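Local coordinates for protein restriction endonuclease EcoP15I, restriction subunit (Escherichia coli, PDB 4ZCF) that cleaves DNA as the ATP-dependent restriction subunit of a type III restriction-modification enzyme, acting with its methyltransferase partner near inversely oriented recognition sites, at residues F126-A131 with L144-V149; G106-I111 with Y180-V185. All coordinates share one frame; numbering follows the deposited sequence.

Interaction 1: F126-A131 with L144-V149; sequences FLKSDA and LRTYVV. With AMP (adenosine monophosphate), chain H.
The dense part of this helix-on-strand contact is a meeting of two leucines. L127 looks down from the last turn of its helix onto the strand, where its CD2 lies 3.8 Å from CD2 of L144, the two side chains crossing at about a right angle. L144 takes the crowded rotamer, CG between its backbone N and carbonyl carbon (chi1 64°), and so also brings CD1 under the carbonyl O of L127, 3.4 Å away. I95 and F99 of helix 90-105 and V185 of the next strand close around this pair. The setting is a RecA-like helicase domain: helices 117-128 and 130-140 form the crossover between parallel strands 109-113 and 143-148, the latter at the edge of the sheet. Outward the contact loosens: K128, partly exposed and also packing on E191 of a neighbouring subunit, runs extended and crosswise over T146. T146 CG2 lies 3.6 Å from K128 CE, and K128 NZ only nears V148 CG2 at 4.2 Å. On another side of the helix F126, CG anti to the backbone N (chi1 -169°), turns one ring face to AMP; CG is 3.9 Å from ribose C2', while the adenine passes over the ring's rim. An alanine here would probably loosen the nucleotide's seating, since the ring face against ribose and base would go and only CB would stay near the ribose. S129 OG donates to a lone pair of F126 O at 2.7 Å where the helix ends.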
loop_
_atom_site.group_PDB
_atom_site.type_symbol
_atom_site.label_atom_id
_atom_site.label_comp_id
_atom_site.label_asym_id
_atom_site.label_seq_id
_atom_site.Cartn_x
_atom_site.Cartn_y
_atom_site.Cartn_z
ATOM N N PHE C 126 -20.101 4.836 -10.752
ATOM C CA PHE C 126 -21.405 5.265 -10.254
ATOM C C PHE C 126 -21.478 5.221 -8.727
ATOM O O PHE C 126 -21.909 6.195 -8.123
ATOM C CB PHE C 126 -22.506 4.391 -10.882
ATOM C CG PHE C 126 -23.931 4.866 -10.685
ATOM C CD1 PHE C 126 -24.251 6.221 -10.759
ATOM C CD2 PHE C 126 -24.966 3.953 -10.498
ATOM C CE1 PHE C 126 -25.563 6.653 -10.587
ATOM C CE2 PHE C 126 -26.284 4.384 -10.350
ATOM C CZ PHE C 126 -26.572 5.730 -10.386
ATOM N N LEU C 127 -21.020 4.113 -8.113
ATOM C CA LEU C 127 -20.990 3.882 -6.664
ATOM C C LEU C 127 -20.141 4.877 -5.903
ATOM O O LEU C 127 -20.502 5.244 -4.787
ATOM C CB LEU C 127 -20.511 2.466 -6.342
ATOM C CG LEU C 127 -21.554 1.358 -6.455
ATOM C CD1 LEU C 127 -20.893 0.005 -6.601
ATOM C CD2 LEU C 127 -22.498 1.359 -5.259
ATOM N N LYS C 128 -19.022 5.323 -6.506
ATOM C CA LYS C 128 -18.082 6.277 -5.909
ATOM C C LYS C 128 -18.410 7.758 -6.186
ATOM O O LYS C 128 -17.833 8.632 -5.551
ATOM C CB LYS C 128 -16.651 5.944 -6.368
ATOM C CG LYS C 128 -16.115 4.649 -5.766
ATOM C CD LYS C 128 -14.629 4.468 -6.039
ATOM C CE LYS C 128 -14.074 3.271 -5.315
ATOM N NZ LYS C 128 -12.920 2.673 -6.038
ATOM N N SER C 129 -19.304 8.041 -7.143
ATOM C CA SER C 129 -19.647 9.407 -7.539
ATOM C C SER C 129 -20.289 10.190 -6.430
ATOM O O SER C 129 -21.122 9.652 -5.703
ATOM C CB SER C 129 -20.518 9.428 -8.793
ATOM O OG SER C 129 -21.798 8.886 -8.527
ATOM N N ASP C 130 -19.916 11.473 -6.322
ATOM C CA ASP C 130 -20.417 12.419 -5.331
ATOM C C ASP C 130 -21.932 12.615 -5.435
ATOM O O ASP C 130 -22.600 12.666 -4.400
ATOM C CB ASP C 130 -19.686 13.755 -5.468
ATOM N N ALA C 131 -22.477 12.681 -6.667
ATOM C CA ALA C 131 -23.918 12.863 -6.907
ATOM C C ALA C 131 -24.764 11.737 -6.271
ATOM O O ALA C 131 -25.790 12.036 -5.663
ATOM C CB ALA C 131 -24.198 12.990 -8.397
ATOM N N LEU C 144 -21.874 4.551 1.723
ATOM C CA LEU C 144 -21.489 3.256 1.204
ATOM C C LEU C 144 -19.962 3.157 1.053
ATOM O O LEU C 144 -19.313 4.082 0.555
ATOM C CB LEU C 144 -22.276 2.817 -0.055
ATOM C CG LEU C 144 -22.127 3.629 -1.345
ATOM C CD1 LEU C 144 -20.947 3.142 -2.179
ATOM C CD2 LEU C 144 -23.367 3.489 -2.187
ATOM N N ARG C 145 -19.396 2.074 1.585
ATOM C CA ARG C 145 -17.978 1.749 1.495
ATOM C C ARG C 145 -17.935 0.677 0.429
ATOM O O ARG C 145 -18.718 -0.281 0.467
ATOM C CB ARG C 145 -17.401 1.258 2.843
ATOM C CG ARG C 145 -17.353 2.317 3.946
ATOM C CD ARG C 145 -16.375 3.468 3.663
ATOM N NE ARG C 145 -16.697 4.656 4.471
ATOM C CZ ARG C 145 -17.574 5.601 4.125
ATOM N NH1 ARG C 145 -18.209 5.539 2.957
ATOM N NH2 ARG C 145 -17.812 6.619 4.936
ATOM N N THR C 146 -17.102 0.912 -0.585
ATOM C CA THR C 146 -16.983 0.051 -1.748
ATOM C C THR C 146 -15.618 -0.616 -1.779
ATOM O O THR C 146 -14.603 0.049 -1.589
ATOM C CB THR C 146 -17.467 0.796 -3.023
ATOM O OG1 THR C 146 -17.337 -0.035 -4.179
ATOM C CG2 THR C 146 -16.760 2.108 -3.235
ATOM N N TYR C 147 -15.612 -1.946 -1.939
ATOM C CA TYR C 147 -14.426 -2.797 -1.968
ATOM C C TYR C 147 -14.435 -3.463 -3.327
ATOM O O TYR C 147 -15.320 -4.263 -3.630
ATOM C CB TYR C 147 -14.471 -3.846 -0.825
ATOM C CG TYR C 147 -14.777 -3.242 0.526
ATOM C CD1 TYR C 147 -16.087 -3.109 0.971
ATOM C CD2 TYR C 147 -13.758 -2.762 1.346
ATOM C CE1 TYR C 147 -16.377 -2.510 2.195
ATOM C CE2 TYR C 147 -14.036 -2.179 2.583
ATOM C CZ TYR C 147 -15.351 -2.028 2.989
ATOM O OH TYR C 147 -15.648 -1.433 4.187
ATOM N N VAL C 148 -13.482 -3.100 -4.167
ATOM C CA VAL C 148 -13.421 -3.610 -5.524
ATOM C C VAL C 148 -12.375 -4.686 -5.611
ATOM O O VAL C 148 -11.220 -4.412 -5.316
ATOM C CB VAL C 148 -13.192 -2.459 -6.546
ATOM C CG1 VAL C 148 -13.352 -2.957 -7.982
ATOM C CG2 VAL C 148 -14.142 -1.297 -6.273
ATOM N N VAL C 149 -12.783 -5.921 -6.002
ATOM C CA VAL C 149 -11.889 -7.078 -6.195
ATOM C C VAL C 149 -11.184 -6.905 -7.546
ATOM O O VAL C 149 -11.837 -6.903 -8.598
ATOM C CB VAL C 149 -12.603 -8.446 -6.078
ATOM C CG1 VAL C 149 -11.638 -9.595 -6.371
ATOM C CG2 VAL C 149 -13.242 -8.619 -4.704
HETATM P P AMP H . -24.788 -1.759 -15.779
HETATM O O1P AMP H . -24.424 -2.879 -16.678
HETATM O O2P AMP H . -26.253 -1.922 -15.601
HETATM O O3P AMP H . -24.229 -2.142 -14.458
HETATM O "O5'" AMP H . -24.292 -0.327 -16.278
HETATM C "C5'" AMP H . -25.220 0.724 -16.478
HETATM C "C4'" AMP H . -24.633 2.056 -16.138
HETATM O "O4'" AMP H . -25.614 3.111 -16.334
HETATM C "C3'" AMP H . -24.261 2.112 -14.697
HETATM O "O3'" AMP H . -22.893 1.727 -14.556
HETATM C "C2'" AMP H . -24.524 3.497 -14.263
HETATM O "O2'" AMP H . -23.345 4.304 -14.393
HETATM C "C1'" AMP H . -25.559 4.026 -15.202
HETATM N N9 AMP H . -26.825 4.222 -14.618
HETATM C C8 AMP H . -27.585 3.232 -14.193
HETATM N N7 AMP H . -28.761 3.730 -13.720
HETATM C C5 AMP H . -28.700 5.182 -13.937
HETATM C C6 AMP H . -29.522 6.322 -13.715
HETATM N N6 AMP H . -30.805 6.189 -13.125
HETATM N N1 AMP H . -29.055 7.546 -14.074
HETATM C C2 AMP H . -27.857 7.711 -14.615
HETATM N N3 AMP H . -27.033 6.694 -14.851
HETATM C C4 AMP H . -27.382 5.422 -14.544
#

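Interaction 2: G106-I111 with Y180-V185; sequences GINKFI and YIHVLV
F110 has its ring carbon CG anti to its own carbonyl carbon (chi1 -51°), which swings the phenyl back along the strand toward the preceding neighbour across the sheet, I181, rather than toward its direct partner V183. I181 answers with CG2, anti to its backbone N, and the methyl comes to 3.6 Å from F110 CE1 in an oblique crossing. On the other face of the sheet, K109 and H182 both hold CG anti to the carbonyl carbon (chi1 of H182 -53°); they leave side by side and point the same way, K109 CG resting 3.8 Å from H182 CB. Farther on, I111 and L184 repeat this parallel alignment, CG2 against CD2 at 4.0 Å.

Between these two layers of side chains runs a regular parallel ladder, the two strand axes 16° apart. H182 N donates to N108 O at 2.6 Å, F110 N to H182 O at 3.1 Å, and L184 N to F110 O at 2.9 Å, all nearly straight. V183 CG2 packs over the accepting F110 O at 3.5 Å. These are interior strands of the parallel sheet of the first RecA-like domain. Helix 90-105 covers the face of F110 and I181, with I98 touching both.

The opposite face buries polar ends, and each has partners: K109 NZ reaches the carbonyls of L41, F170 and A173, while H182 ND1 meets Y147 OH and NE2 meets S174 O. Two bonds thus fix the rotation of the imidazole. Because S174 offers a carbonyl, NE2 is likely to carry hydrogen, and the ammonium of K109, its NZ 5.6 Å from H182 NE2, would probably disfavour a second proton and keep the histidine neutral.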
loop_
_atom_site.group_PDB
_atom_site.type_symbol
_atom_site.label_atom_id
_atom_site.label_comp_id
_atom_site.label_asym_id
_atom_site.label_seq_id
_atom_site.Cartn_x
_atom_site.Cartn_y
_atom_site.Cartn_z
ATOM N N GLY C 106 -31.258 -3.870 8.588
ATOM C CA GLY C 106 -29.877 -3.714 9.035
ATOM C C GLY C 106 -28.902 -4.667 8.372
ATOM O O GLY C 106 -27.924 -5.093 8.993
ATOM N N ILE C 107 -29.166 -5.013 7.104
ATOM C CA ILE C 107 -28.263 -5.813 6.288
ATOM C C ILE C 107 -27.215 -4.765 5.838
ATOM O O ILE C 107 -27.589 -3.723 5.295
ATOM C CB ILE C 107 -28.993 -6.521 5.101
ATOM C CG1 ILE C 107 -30.236 -7.341 5.558
ATOM C CG2 ILE C 107 -28.025 -7.360 4.244
ATOM C CD1 ILE C 107 -29.973 -8.656 6.374
ATOM N N ASN C 108 -25.931 -4.987 6.173
ATOM C CA ASN C 108 -24.893 -4.000 5.867
ATOM C C ASN C 108 -23.743 -4.504 4.980
ATOM O O ASN C 108 -22.796 -3.756 4.717
ATOM C CB ASN C 108 -24.377 -3.350 7.171
ATOM C CG ASN C 108 -23.591 -4.270 8.066
ATOM O OD1 ASN C 108 -24.036 -5.369 8.424
ATOM N ND2 ASN C 108 -22.418 -3.811 8.491
ATOM N N LYS C 109 -23.821 -5.769 4.542
ATOM C CA LYS C 109 -22.805 -6.405 3.715
ATOM C C LYS C 109 -23.426 -7.113 2.519
ATOM O O LYS C 109 -24.258 -8.009 2.674
ATOM C CB LYS C 109 -21.881 -7.300 4.558
ATOM C CG LYS C 109 -20.840 -6.471 5.304
ATOM C CD LYS C 109 -19.767 -7.276 5.961
ATOM C CE LYS C 109 -19.014 -6.375 6.907
ATOM N NZ LYS C 109 -17.928 -7.115 7.623
ATOM N N PHE C 110 -23.070 -6.634 1.315
ATOM C CA PHE C 110 -23.610 -7.099 0.036
ATOM C C PHE C 110 -22.488 -7.359 -0.970
ATOM O O PHE C 110 -21.509 -6.614 -1.011
ATOM C CB PHE C 110 -24.572 -6.033 -0.555
ATOM C CG PHE C 110 -25.655 -5.514 0.367
ATOM C CD1 PHE C 110 -25.397 -4.477 1.259
ATOM C CD2 PHE C 110 -26.946 -6.014 0.298
ATOM C CE1 PHE C 110 -26.396 -4.011 2.128
ATOM C CE2 PHE C 110 -27.950 -5.534 1.152
ATOM C CZ PHE C 110 -27.669 -4.536 2.059
ATOM N N ILE C 111 -22.658 -8.393 -1.804
ATOM C CA ILE C 111 -21.726 -8.721 -2.884
ATOM C C ILE C 111 -22.434 -8.400 -4.226
ATOM O O ILE C 111 -23.513 -8.947 -4.485
ATOM C CB ILE C 111 -21.141 -10.176 -2.820
ATOM C CG1 ILE C 111 -20.551 -10.487 -1.417
ATOM C CG2 ILE C 111 -20.077 -10.371 -3.918
ATOM C CD1 ILE C 111 -20.038 -11.989 -1.159
ATOM N N TYR C 180 -22.619 3.096 7.900
ATOM C CA TYR C 180 -21.992 2.463 6.740
ATOM C C TYR C 180 -22.593 1.162 6.265
ATOM O O TYR C 180 -22.792 0.233 7.051
ATOM C CB TYR C 180 -20.479 2.245 6.940
ATOM C CG TYR C 180 -19.736 3.343 7.664
ATOM C CD1 TYR C 180 -19.672 4.631 7.141
ATOM C CD2 TYR C 180 -19.011 3.071 8.821
ATOM C CE1 TYR C 180 -18.978 5.647 7.800
ATOM C CE2 TYR C 180 -18.281 4.069 9.469
ATOM C CZ TYR C 180 -18.273 5.359 8.960
ATOM O OH TYR C 180 -17.565 6.353 9.599
ATOM N N ILE C 181 -22.779 1.078 4.949
ATOM C CA ILE C 181 -23.173 -0.111 4.205
ATOM C C ILE C 181 -21.871 -0.511 3.479
ATOM O O ILE C 181 -21.195 0.358 2.916
ATOM C CB ILE C 181 -24.344 0.179 3.220
ATOM C CG1 ILE C 181 -25.653 0.416 3.986
ATOM C CG2 ILE C 181 -24.523 -0.958 2.221
ATOM C CD1 ILE C 181 -26.589 1.351 3.310
ATOM N N HIS C 182 -21.498 -1.801 3.541
ATOM C CA HIS C 182 -20.269 -2.318 2.934
ATOM C C HIS C 182 -20.584 -3.123 1.670
ATOM O O HIS C 182 -21.356 -4.078 1.726
ATOM C CB HIS C 182 -19.458 -3.142 3.960
ATOM C CG HIS C 182 -19.183 -2.407 5.240
ATOM N ND1 HIS C 182 -18.202 -1.433 5.319
ATOM C CD2 HIS C 182 -19.779 -2.525 6.452
ATOM C CE1 HIS C 182 -18.243 -0.981 6.563
ATOM N NE2 HIS C 182 -19.169 -1.615 7.287
ATOM N N VAL C 183 -19.996 -2.742 0.534
ATOM C CA VAL C 183 -20.274 -3.436 -0.724
ATOM C C VAL C 183 -19.057 -3.963 -1.531
ATOM O O VAL C 183 -18.154 -3.202 -1.882
ATOM C CB VAL C 183 -21.361 -2.711 -1.576
ATOM C CG1 VAL C 183 -20.885 -1.361 -2.090
ATOM C CG2 VAL C 183 -21.842 -3.587 -2.716
ATOM N N LEU C 184 -19.058 -5.270 -1.809
ATOM C CA LEU C 184 -18.034 -5.948 -2.593
ATOM C C LEU C 184 -18.405 -6.048 -4.067
ATOM O O LEU C 184 -19.316 -6.791 -4.429
ATOM C CB LEU C 184 -17.705 -7.340 -2.030
ATOM C CG LEU C 184 -16.443 -7.992 -2.612
ATOM C CD1 LEU C 184 -15.190 -7.421 -1.991
ATOM C CD2 LEU C 184 -16.459 -9.485 -2.413
ATOM N N VAL C 185 -17.688 -5.320 -4.917
ATOM C CA VAL C 185 -17.883 -5.392 -6.365
ATOM C C VAL C 185 -16.811 -6.364 -6.928
ATOM O O VAL C 185 -15.613 -6.166 -6.705
ATOM C CB VAL C 185 -17.862 -4.003 -7.050
ATOM C CG1 VAL C 185 -18.351 -4.094 -8.494
ATOM C CG2 VAL C 185 -18.690 -2.990 -6.259
#

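Interactions 1 and 2 have centres 11 Å apart and are joined through neighbouring strands 143-148 and 180-186. The backbone ladder continues from one to the other, with R145 O and V183 N 2.8 Å apart in a probable hydrogen bond. Side chains tie them as well: the hydrogen bond between Y147 and H182 spans both contacts, and V149 CG2 packs 3.5 Å from L184 CD1. Strand 109-113 of interaction 2 leads in the chain to helix 117-128 of interaction 1. The nucleotide is touched by F126 in interaction 1, whereas in interaction 2 the side chain of V183 is about 12 Å from the bound AMP at the nearest atoms, within the sheet and away from the nucleotide.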